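Local coordinates for alpha-fucosidase (Bifidobacterium bifidum, PDB 2EAB), which probably hydrolyses alpha-1,2-linked L-fucose from glycans, this chain being the catalytic portion of a longer, calcium-binding, membrane-associated protein, at residues L451-R456 and N469-P474; E477-M482 and E538-V543; P443-V448 and Q513-A518. One frame throughout, in Å; residues are numbered along the deposited sequence.

Contact 1: L451-R456 and N469-P474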
loop_
_atom_site.group_PDB
_atom_site.type_symbol
_atom_site.label_atom_id
_atom_site.label_comp_id
_atom_site.label_asym_id
_atom_site.label_seq_id
_atom_site.Cartn_x
_atom_site.Cartn_y
_atom_site.Cartn_z
ATOM N N LEU A 451 -4.979 -7.498 -14.063
ATOM C CA LEU A 451 -4.845 -8.914 -13.741
ATOM C C LEU A 451 -5.869 -9.787 -14.452
ATOM O O LEU A 451 -5.719 -11.005 -14.484
ATOM C CB LEU A 451 -4.941 -9.146 -12.232
ATOM C CG LEU A 451 -3.868 -8.487 -11.361
ATOM C CD1 LEU A 451 -4.168 -8.724 -9.890
ATOM C CD2 LEU A 451 -2.469 -8.985 -11.709
ATOM N N VAL A 452 -6.912 -9.192 -15.031
ATOM C CA VAL A 452 -8.010 -9.993 -15.563
ATOM C C VAL A 452 -7.591 -10.838 -16.768
ATOM O O VAL A 452 -7.795 -12.049 -16.762
ATOM C CB VAL A 452 -9.271 -9.146 -15.840
ATOM C CG1 VAL A 452 -10.369 -9.998 -16.470
ATOM C CG2 VAL A 452 -9.768 -8.501 -14.544
ATOM N N LYS A 453 -7.016 -10.215 -17.793
ATOM C CA LYS A 453 -6.601 -10.975 -18.973
ATOM C C LYS A 453 -5.577 -12.083 -18.671
ATOM O O LYS A 453 -5.836 -13.241 -18.988
ATOM C CB LYS A 453 -6.134 -10.051 -20.101
ATOM C CG LYS A 453 -7.269 -9.279 -20.758
ATOM C CD LYS A 453 -6.759 -8.414 -21.890
ATOM C CE LYS A 453 -7.900 -7.678 -22.567
ATOM N NZ LYS A 453 -7.401 -6.835 -23.683
ATOM N N PRO A 454 -4.429 -11.749 -18.048
ATOM C CA PRO A 454 -3.514 -12.849 -17.708
ATOM C C PRO A 454 -4.125 -13.829 -16.703
ATOM O O PRO A 454 -3.902 -15.038 -16.799
ATOM C CB PRO A 454 -2.298 -12.124 -17.121
ATOM C CG PRO A 454 -2.823 -10.798 -16.658
ATOM C CD PRO A 454 -3.877 -10.439 -17.653
ATOM N N GLY A 455 -4.929 -13.313 -15.778
ATOM C CA GLY A 455 -5.544 -14.142 -14.748
ATOM C C GLY A 455 -6.565 -15.129 -15.278
ATOM O O GLY A 455 -6.809 -16.159 -14.649
ATOM N N ARG A 456 -7.164 -14.831 -16.429
ATOM C CA ARG A 456 -8.073 -15.777 -17.073
ATOM C C ARG A 456 -7.317 -17.014 -17.566
ATOM O O ARG A 456 -7.870 -18.113 -17.588
ATOM C CB ARG A 456 -8.846 -15.108 -18.213
ATOM C CG ARG A 456 -9.984 -14.226 -17.730
ATOM C CD ARG A 456 -10.534 -13.387 -18.854
ATOM N NE ARG A 456 -11.696 -12.605 -18.450
ATOM C CZ ARG A 456 -12.302 -11.717 -19.234
ATOM N NH1 ARG A 456 -11.869 -11.501 -20.471
ATOM N NH2 ARG A 456 -13.357 -11.056 -18.785
ATOM N N ASN A 469 -13.303 -16.298 -26.201
ATOM C CA ASN A 469 -12.991 -14.965 -26.732
ATOM C C ASN A 469 -12.451 -14.037 -25.636
ATOM O O ASN A 469 -12.999 -12.948 -25.419
ATOM C CB ASN A 469 -14.225 -14.340 -27.407
ATOM C CG ASN A 469 -14.834 -15.240 -28.471
ATOM O OD1 ASN A 469 -14.180 -15.593 -29.451
ATOM N ND2 ASN A 469 -16.095 -15.608 -28.282
ATOM N N PRO A 470 -11.382 -14.470 -24.932
ATOM C CA PRO A 470 -10.910 -13.749 -23.745
ATOM C C PRO A 470 -10.442 -12.317 -24.008
ATOM O O PRO A 470 -10.505 -11.479 -23.106
ATOM C CB PRO A 470 -9.746 -14.613 -23.244
ATOM C CG PRO A 470 -9.310 -15.397 -24.427
ATOM C CD PRO A 470 -10.556 -15.665 -25.200
ATOM N N GLU A 471 -9.985 -12.038 -25.224
ATOM C CA GLU A 471 -9.494 -10.706 -25.564
ATOM C C GLU A 471 -10.620 -9.674 -25.600
ATOM O O GLU A 471 -10.461 -8.557 -25.094
ATOM C CB GLU A 471 -8.725 -10.736 -26.891
ATOM C CG GLU A 471 -8.053 -9.416 -27.280
ATOM C CD GLU A 471 -7.239 -8.787 -26.156
ATOM O OE1 GLU A 471 -6.689 -9.519 -25.300
ATOM O OE2 GLU A 471 -7.144 -7.541 -26.131
ATOM N N THR A 472 -11.760 -10.065 -26.167
ATOM C CA THR A 472 -12.887 -9.153 -26.359
ATOM C C THR A 472 -13.975 -9.232 -25.282
ATOM O O THR A 472 -14.823 -8.347 -25.202
ATOM C CB THR A 472 -13.523 -9.323 -27.763
ATOM O OG1 THR A 472 -13.954 -10.679 -27.939
ATOM C CG2 THR A 472 -12.525 -8.959 -28.860
ATOM N N THR A 473 -13.954 -10.276 -24.455
ATOM C CA THR A 473 -14.938 -10.436 -23.377
ATOM C C THR A 473 -14.648 -9.432 -22.256
ATOM O O THR A 473 -13.602 -9.520 -21.607
ATOM C CB THR A 473 -14.938 -11.889 -22.837
ATOM O OG1 THR A 473 -15.302 -12.781 -23.894
ATOM C CG2 THR A 473 -15.930 -12.063 -21.693
ATOM N N PRO A 474 -15.559 -8.461 -22.029
ATOM C CA PRO A 474 -15.275 -7.425 -21.031
ATOM C C PRO A 474 -15.077 -7.980 -19.629
ATOM O O PRO A 474 -15.599 -9.042 -19.293
ATOM C CB PRO A 474 -16.530 -6.543 -21.062
ATOM C CG PRO A 474 -17.133 -6.788 -22.398
ATOM C CD PRO A 474 -16.861 -8.237 -22.685
HETATM O O HOH W 1 -9.748 -5.959 -24.888
#
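Helix 452-463 runs past the loop 469-474 with 7.0 Å between Lys453 CA and Pro470 CA, a gap that the long side chains of Lys453 and Arg456 bridge. The pair belongs to the glycoside hydrolase family 95 catalytic domain, an (alpha/alpha)6 barrel, and joins one of its helices to the surface loop that follows. Arg456 suits its place because one flat cation can serve two carbonyls: Thr473 O and Pro474 O lie at its edge, in the guanidinium plane. Arg456 NH1 donates to Thr473 O (2.9 Å), and Arg456 NH2 reaches the same Thr473 O at 3.2 Å, both from one face of that carbonyl. Arg456 NH2 also bonds to Pro474 O at 3.1 Å, from well above the carbonyl plane. Val452 CG1 lies over one guanidinium face near its rim, and a salt bridge from NH2 to Glu537 supplies the counter-charge. Pro474, which has no backbone N-H, still offers its carbonyl as an acceptor.

Nearer the solvent, Lys453 stretches out fully extended beyond CG, whereas Glu471 bends back at chi2 (49°), which turns CD toward the lysine. Their salt bridge is short, with Lys453 NZ 2.6 Å from Glu471 OE2 and 40° out of the carboxylate plane. A water accepts from Lys453 NZ at 2.8 Å and lies 2.7 Å from Glu471 O.

Contact 2: E477-M482 and E538-V543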
loop_
_atom_site.group_PDB
_atom_site.type_symbol
_atom_site.label_atom_id
_atom_site.label_comp_id
_atom_site.label_asym_id
_atom_site.label_seq_id
_atom_site.Cartn_x
_atom_site.Cartn_y
_atom_site.Cartn_z
ATOM N N GLU A 477 -17.645 -10.295 -17.550
ATOM C CA GLU A 477 -18.376 -11.234 -18.402
ATOM C C GLU A 477 -17.623 -12.535 -18.652
ATOM O O GLU A 477 -18.142 -13.441 -19.307
ATOM C CB GLU A 477 -18.739 -10.574 -19.738
ATOM C CG GLU A 477 -19.474 -9.244 -19.601
ATOM C CD GLU A 477 -20.673 -9.330 -18.686
ATOM O OE1 GLU A 477 -21.562 -10.169 -18.944
ATOM O OE2 GLU A 477 -20.729 -8.557 -17.707
ATOM N N GLY A 478 -16.409 -12.632 -18.120
ATOM C CA GLY A 478 -15.604 -13.844 -18.249
ATOM C C GLY A 478 -15.901 -14.850 -17.154
ATOM O O GLY A 478 -16.735 -14.610 -16.278
ATOM N N GLU A 479 -15.210 -15.985 -17.209
ATOM C CA GLU A 479 -15.427 -17.070 -16.254
ATOM C C GLU A 479 -14.637 -16.916 -14.958
ATOM O O GLU A 479 -14.873 -17.647 -13.996
ATOM C CB GLU A 479 -15.132 -18.421 -16.902
ATOM C CG GLU A 479 -16.149 -18.807 -17.953
ATOM C CD GLU A 479 -17.554 -18.861 -17.385
ATOM O OE1 GLU A 479 -17.790 -19.639 -16.435
ATOM O OE2 GLU A 479 -18.420 -18.107 -17.879
ATOM N N GLY A 480 -13.712 -15.962 -14.932
ATOM C CA GLY A 480 -12.911 -15.738 -13.743
ATOM C C GLY A 480 -11.455 -15.479 -14.036
ATOM O O GLY A 480 -10.912 -15.917 -15.049
ATOM N N TYR A 481 -10.823 -14.758 -13.119
ATOM C CA TYR A 481 -9.401 -14.472 -13.188
ATOM C C TYR A 481 -8.779 -14.838 -11.844
ATOM O O TYR A 481 -9.333 -14.543 -10.784
ATOM C CB TYR A 481 -9.134 -13.007 -13.591
ATOM C CG TYR A 481 -9.862 -11.980 -12.749
ATOM C CD1 TYR A 481 -9.190 -11.259 -11.771
ATOM C CD2 TYR A 481 -11.227 -11.738 -12.929
ATOM C CE1 TYR A 481 -9.855 -10.324 -10.990
ATOM C CE2 TYR A 481 -11.905 -10.813 -12.152
ATOM C CZ TYR A 481 -11.213 -10.111 -11.182
ATOM O OH TYR A 481 -11.870 -9.188 -10.402
ATOM N N MET A 482 -7.642 -15.516 -11.915
ATOM C CA MET A 482 -6.964 -16.030 -10.745
ATOM C C MET A 482 -5.553 -15.457 -10.702
ATOM O O MET A 482 -4.872 -15.391 -11.723
ATOM C CB MET A 482 -6.921 -17.559 -10.815
ATOM C CG MET A 482 -6.267 -18.221 -9.618
ATOM S SD MET A 482 -6.064 -19.995 -9.859
ATOM C CE MET A 482 -7.199 -20.678 -8.643
ATOM N N GLU A 538 -15.109 -12.093 -10.400
ATOM C CA GLU A 538 -14.432 -12.871 -9.361
ATOM C C GLU A 538 -15.422 -13.648 -8.487
ATOM O O GLU A 538 -15.125 -14.757 -8.041
ATOM C CB GLU A 538 -13.485 -12.008 -8.522
ATOM C CG GLU A 538 -12.535 -12.818 -7.626
ATOM C CD GLU A 538 -11.467 -13.588 -8.396
ATOM O OE1 GLU A 538 -11.385 -13.413 -9.639
ATOM O OE2 GLU A 538 -10.716 -14.369 -7.758
ATOM N N SER A 539 -16.601 -13.076 -8.245
ATOM C CA SER A 539 -17.645 -13.790 -7.511
ATOM C C SER A 539 -18.163 -14.967 -8.335
ATOM O O SER A 539 -18.350 -16.061 -7.802
ATOM C CB SER A 539 -18.784 -12.854 -7.099
ATOM O OG SER A 539 -18.308 -11.867 -6.204
ATOM N N HIS A 540 -18.373 -14.743 -9.632
ATOM C CA HIS A 540 -18.727 -15.827 -10.541
ATOM C C HIS A 540 -17.708 -16.962 -10.446
ATOM O O HIS A 540 -18.068 -18.140 -10.354
ATOM C CB HIS A 540 -18.778 -15.319 -11.978
ATOM C CG HIS A 540 -19.212 -16.358 -12.957
ATOM N ND1 HIS A 540 -18.334 -17.166 -13.647
ATOM C CD2 HIS A 540 -20.453 -16.737 -13.337
ATOM C CE1 HIS A 540 -19.022 -17.988 -14.423
ATOM N NE2 HIS A 540 -20.308 -17.749 -14.250
ATOM N N PHE A 541 -16.433 -16.587 -10.469
ATOM C CA PHE A 541 -15.328 -17.531 -10.417
ATOM C C PHE A 541 -15.384 -18.360 -9.143
ATOM O O PHE A 541 -15.342 -19.591 -9.195
ATOM C CB PHE A 541 -14.001 -16.771 -10.520
ATOM C CG PHE A 541 -12.782 -17.649 -10.470
ATOM C CD1 PHE A 541 -12.632 -18.724 -11.350
ATOM C CD2 PHE A 541 -11.772 -17.391 -9.552
ATOM C CE1 PHE A 541 -11.501 -19.532 -11.296
ATOM C CE2 PHE A 541 -10.634 -18.180 -9.506
ATOM C CZ PHE A 541 -10.497 -19.262 -10.372
ATOM N N TYR A 542 -15.508 -17.695 -8.001
ATOM C CA TYR A 542 -15.534 -18.416 -6.739
ATOM C C TYR A 542 -16.759 -19.299 -6.596
ATOM O O TYR A 542 -16.641 -20.459 -6.211
ATOM C CB TYR A 542 -15.335 -17.478 -5.538
ATOM C CG TYR A 542 -13.893 -17.518 -5.120
ATOM C CD1 TYR A 542 -12.935 -16.740 -5.774
ATOM C CD2 TYR A 542 -13.468 -18.396 -4.127
ATOM C CE1 TYR A 542 -11.592 -16.822 -5.428
ATOM C CE2 TYR A 542 -12.131 -18.486 -3.776
ATOM C CZ TYR A 542 -11.200 -17.693 -4.428
ATOM O OH TYR A 542 -9.871 -17.776 -4.094
ATOM N N VAL A 543 -17.927 -18.763 -6.931
ATOM C CA VAL A 543 -19.166 -19.534 -6.814
ATOM C C VAL A 543 -19.152 -20.780 -7.705
ATOM O O VAL A 543 -19.527 -21.874 -7.265
ATOM C CB VAL A 543 -20.413 -18.659 -7.119
ATOM C CG1 VAL A 543 -21.660 -19.523 -7.364
ATOM C CG2 VAL A 543 -20.654 -17.661 -5.996
#
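Gly480 and Phe541 bring the loop 477-482 and helix 525-546 together, their CA atoms only 4.5 Å apart. This is loop-on-helix packing within the (alpha/alpha)6 barrel of the family 95 catalytic domain. The tight part lies where Phe541 CB meets Gly480 CA at 3.6 Å. A beta carbon on Gly480 would run into Phe541 CD1, and the glycine's backbone angles would also jam it against the preceding carbonyl, so this place calls for a residue without a side chain. Phe541 packs beside it: Met482 CE lies in the ring plane at its edge, 4.0 Å from Phe541 CZ, and the two side chains cross at about a right angle. Ala459 and Ala463 of helix 452-463 also pack on this phenylalanine.

Next along the loop, Tyr481 holds CG in the crowded position between backbone N and carbonyl carbon (chi1 52°). Its ring has Glu538 OE1 over the centre of one face, 3.4 Å above the plane, while its hydroxyl donates to Leu534 O. Glu538 is bent at chi2 (70°), which brings CD round toward the loop. Glu538 OE1 lies 2.6 Å from Tyr481 O; two oxygens so close suggest, without settling it, that the buried acid carries a proton.

The looser side belongs to Glu479 and His540, both partly exposed. Glu479 OE1 is hydrogen-bonded to Tyr545 OH, farther along the helix. Even here the loop backbone stays close, with Glu479 O 3.6 Å from Phe541 CA. Deeper in, Tyr481 N is buried by the contact and has no partner in the model.

Contact 3: P443-V448 and Q513-A518. With EDO (1,2-ethanediol), chain G.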
loop_
_atom_site.group_PDB
_atom_site.type_symbol
_atom_site.label_atom_id
_atom_site.label_comp_id
_atom_site.label_asym_id
_atom_site.label_seq_id
_atom_site.Cartn_x
_atom_site.Cartn_y
_atom_site.Cartn_z
ATOM N N PRO A 443 -4.043 3.903 -9.750
ATOM C CA PRO A 443 -3.173 2.864 -10.320
ATOM C C PRO A 443 -3.403 1.462 -9.749
ATOM O O PRO A 443 -3.144 0.484 -10.447
ATOM C CB PRO A 443 -1.755 3.367 -10.019
ATOM C CG PRO A 443 -1.914 4.350 -8.931
ATOM C CD PRO A 443 -3.257 4.986 -9.129
ATOM N N LEU A 444 -3.862 1.344 -8.503
ATOM C CA LEU A 444 -4.229 0.024 -7.990
ATOM C C LEU A 444 -5.442 -0.532 -8.730
ATOM O O LEU A 444 -5.469 -1.707 -9.086
ATOM C CB LEU A 444 -4.492 0.031 -6.480
ATOM C CG LEU A 444 -4.831 -1.355 -5.916
ATOM C CD1 LEU A 444 -3.621 -2.292 -6.015
ATOM C CD2 LEU A 444 -5.343 -1.254 -4.493
ATOM N N ILE A 445 -6.455 0.302 -8.955
ATOM C CA ILE A 445 -7.643 -0.159 -9.663
ATOM C C ILE A 445 -7.261 -0.642 -11.062
ATOM O O ILE A 445 -7.664 -1.730 -11.480
ATOM C CB ILE A 445 -8.745 0.925 -9.745
ATOM C CG1 ILE A 445 -9.074 1.464 -8.348
ATOM C CG2 ILE A 445 -10.000 0.360 -10.415
ATOM C CD1 ILE A 445 -10.048 2.624 -8.339
ATOM N N GLU A 446 -6.470 0.161 -11.769
ATOM C CA GLU A 446 -5.993 -0.235 -13.088
ATOM C C GLU A 446 -5.143 -1.510 -13.048
ATOM O O GLU A 446 -5.235 -2.347 -13.941
ATOM C CB GLU A 446 -5.228 0.900 -13.767
ATOM C CG GLU A 446 -4.888 0.560 -15.218
ATOM C CD GLU A 446 -4.071 1.607 -15.946
ATOM O OE1 GLU A 446 -3.987 2.761 -15.482
ATOM O OE2 GLU A 446 -3.502 1.264 -17.004
ATOM N N TYR A 447 -4.342 -1.664 -11.999
ATOM C CA TYR A 447 -3.512 -2.860 -11.839
ATOM C C TYR A 447 -4.367 -4.117 -11.686
ATOM O O TYR A 447 -4.076 -5.152 -12.282
ATOM C CB TYR A 447 -2.587 -2.702 -10.632
ATOM C CG TYR A 447 -1.602 -3.838 -10.488
ATOM C CD1 TYR A 447 -0.451 -3.883 -11.272
ATOM C CD2 TYR A 447 -1.831 -4.872 -9.582
ATOM C CE1 TYR A 447 0.455 -4.923 -11.157
ATOM C CE2 TYR A 447 -0.933 -5.925 -9.465
ATOM C CZ TYR A 447 0.210 -5.940 -10.250
ATOM O OH TYR A 447 1.088 -6.996 -10.125
ATOM N N VAL A 448 -5.420 -4.020 -10.880
ATOM C CA VAL A 448 -6.285 -5.166 -10.642
ATOM C C VAL A 448 -7.077 -5.478 -11.917
ATOM O O VAL A 448 -7.204 -6.639 -12.297
ATOM C CB VAL A 448 -7.173 -4.953 -9.395
ATOM C CG1 VAL A 448 -8.148 -6.115 -9.222
ATOM C CG2 VAL A 448 -6.293 -4.823 -8.152
ATOM N N GLN A 513 -11.006 -5.899 -2.098
ATOM C CA GLN A 513 -11.484 -5.052 -1.003
ATOM C C GLN A 513 -10.957 -3.631 -1.141
ATOM O O GLN A 513 -11.720 -2.669 -1.023
ATOM C CB GLN A 513 -11.096 -5.602 0.360
ATOM C CG GLN A 513 -11.844 -6.849 0.769
ATOM C CD GLN A 513 -11.658 -7.189 2.233
ATOM O OE1 GLN A 513 -11.727 -6.316 3.092
ATOM N NE2 GLN A 513 -11.450 -8.469 2.524
ATOM N N ASN A 514 -9.652 -3.496 -1.383
ATOM C CA ASN A 514 -9.057 -2.172 -1.562
ATOM C C ASN A 514 -9.701 -1.434 -2.728
ATOM O O ASN A 514 -9.914 -0.223 -2.671
ATOM C CB ASN A 514 -7.550 -2.268 -1.825
ATOM C CG ASN A 514 -6.766 -2.801 -0.646
ATOM O OD1 ASN A 514 -6.135 -2.038 0.095
ATOM N ND2 ASN A 514 -6.762 -4.107 -0.488
ATOM N N VAL A 515 -10.010 -2.182 -3.781
ATOM C CA VAL A 515 -10.644 -1.625 -4.970
ATOM C C VAL A 515 -12.062 -1.143 -4.650
ATOM O O VAL A 515 -12.421 -0.011 -4.984
ATOM C CB VAL A 515 -10.629 -2.631 -6.152
ATOM C CG1 VAL A 515 -11.432 -2.103 -7.325
ATOM C CG2 VAL A 515 -9.200 -2.912 -6.588
ATOM N N TYR A 516 -12.859 -1.988 -3.995
ATOM C CA TYR A 516 -14.227 -1.608 -3.653
ATOM C C TYR A 516 -14.273 -0.385 -2.733
ATOM O O TYR A 516 -15.199 0.429 -2.818
ATOM C CB TYR A 516 -15.018 -2.783 -3.054
ATOM C CG TYR A 516 -16.454 -2.391 -2.796
ATOM C CD1 TYR A 516 -17.338 -2.214 -3.854
ATOM C CD2 TYR A 516 -16.917 -2.141 -1.504
ATOM C CE1 TYR A 516 -18.652 -1.813 -3.641
ATOM C CE2 TYR A 516 -18.242 -1.740 -1.283
ATOM C CZ TYR A 516 -19.095 -1.576 -2.361
ATOM O OH TYR A 516 -20.403 -1.174 -2.171
ATOM N N GLU A 517 -13.277 -0.249 -1.860
ATOM C CA GLU A 517 -13.213 0.918 -0.983
ATOM C C GLU A 517 -13.165 2.239 -1.746
ATOM O O GLU A 517 -13.628 3.259 -1.240
ATOM C CB GLU A 517 -12.043 0.814 -0.009
ATOM C CG GLU A 517 -12.214 -0.298 1.001
ATOM C CD GLU A 517 -11.639 0.023 2.356
ATOM O OE1 GLU A 517 -10.647 0.781 2.433
ATOM O OE2 GLU A 517 -12.187 -0.483 3.356
ATOM N N ALA A 518 -12.625 2.231 -2.963
ATOM C CA ALA A 518 -12.639 3.442 -3.778
ATOM C C ALA A 518 -14.064 3.934 -3.996
ATOM O O ALA A 518 -14.305 5.146 -4.023
ATOM C CB ALA A 518 -11.938 3.212 -5.100
HETATM C C1 EDO G . -9.664 -0.210 6.834
HETATM O O1 EDO G . -10.708 0.539 7.633
HETATM C C2 EDO G . -9.009 0.855 5.869
HETATM O O2 EDO G . -10.074 1.412 5.060
#
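Val515 lays its two methyls over two residues one turn apart on helix 442-450: Val515 CG2 lies 3.8 Å from Val448 CG2, and CG1 lies 4.2 Å from Ile445 CG2. This is helix-helix packing inside the (alpha/alpha)6 barrel of the catalytic domain. The axes of segments 443-448 and 513-518 come within 9.7 Å, and their N-to-C directions make an angle of 128°. Branched valine and isoleucine suit such an interface, offering methyls on two sides with few rotatable bonds. With CG1 of Ile445 beside the backbone N and the chain extended at chi2 (174°), CD1 ends 3.8 Å from Ala518 CB, where a small residue makes room for it. Leu444 completes the seam, its CD2 3.6 Å from Asn514 CB. Leu527 and Val531 of helix 525-546 pack against Ile445 and Val515 respectively.

On another side of helix 507-520 the chemistry turns polar. Glu517 OE2 forms a salt bridge with Arg820 and comes close to Glu520, a calcium ligand in another structure of this protein. A leucine here would probably leave Arg820 without this counter-charge and cost the diol one partner. That diol, probably from the crystallisation liquor, donates through O2 to Glu517 OE1 at 2.8 Å.

All three contacts lie in the family 95 catalytic domain, but at different depths. Contact 1 is a surface contact, and charges and carbonyls do its work; contacts 2 and 3 are buried. Contact 3, nearest the centre of the chain, is purely apolar across its two helices, whereas contact 2 mixes aromatic packing with a buried acid. Contacts 1 and 2 use successive parts of one loop and touch directly: Gly455 O lies 2.9 Å from Met482 N, a probable hydrogen bond, and Arg456 CG packs on Gly480 O. Contact 3, about 17 Å from each between centres, is tied in by sequence, since helix 442-450 precedes helix 452-463 and helix 507-520 precedes helix 525-546.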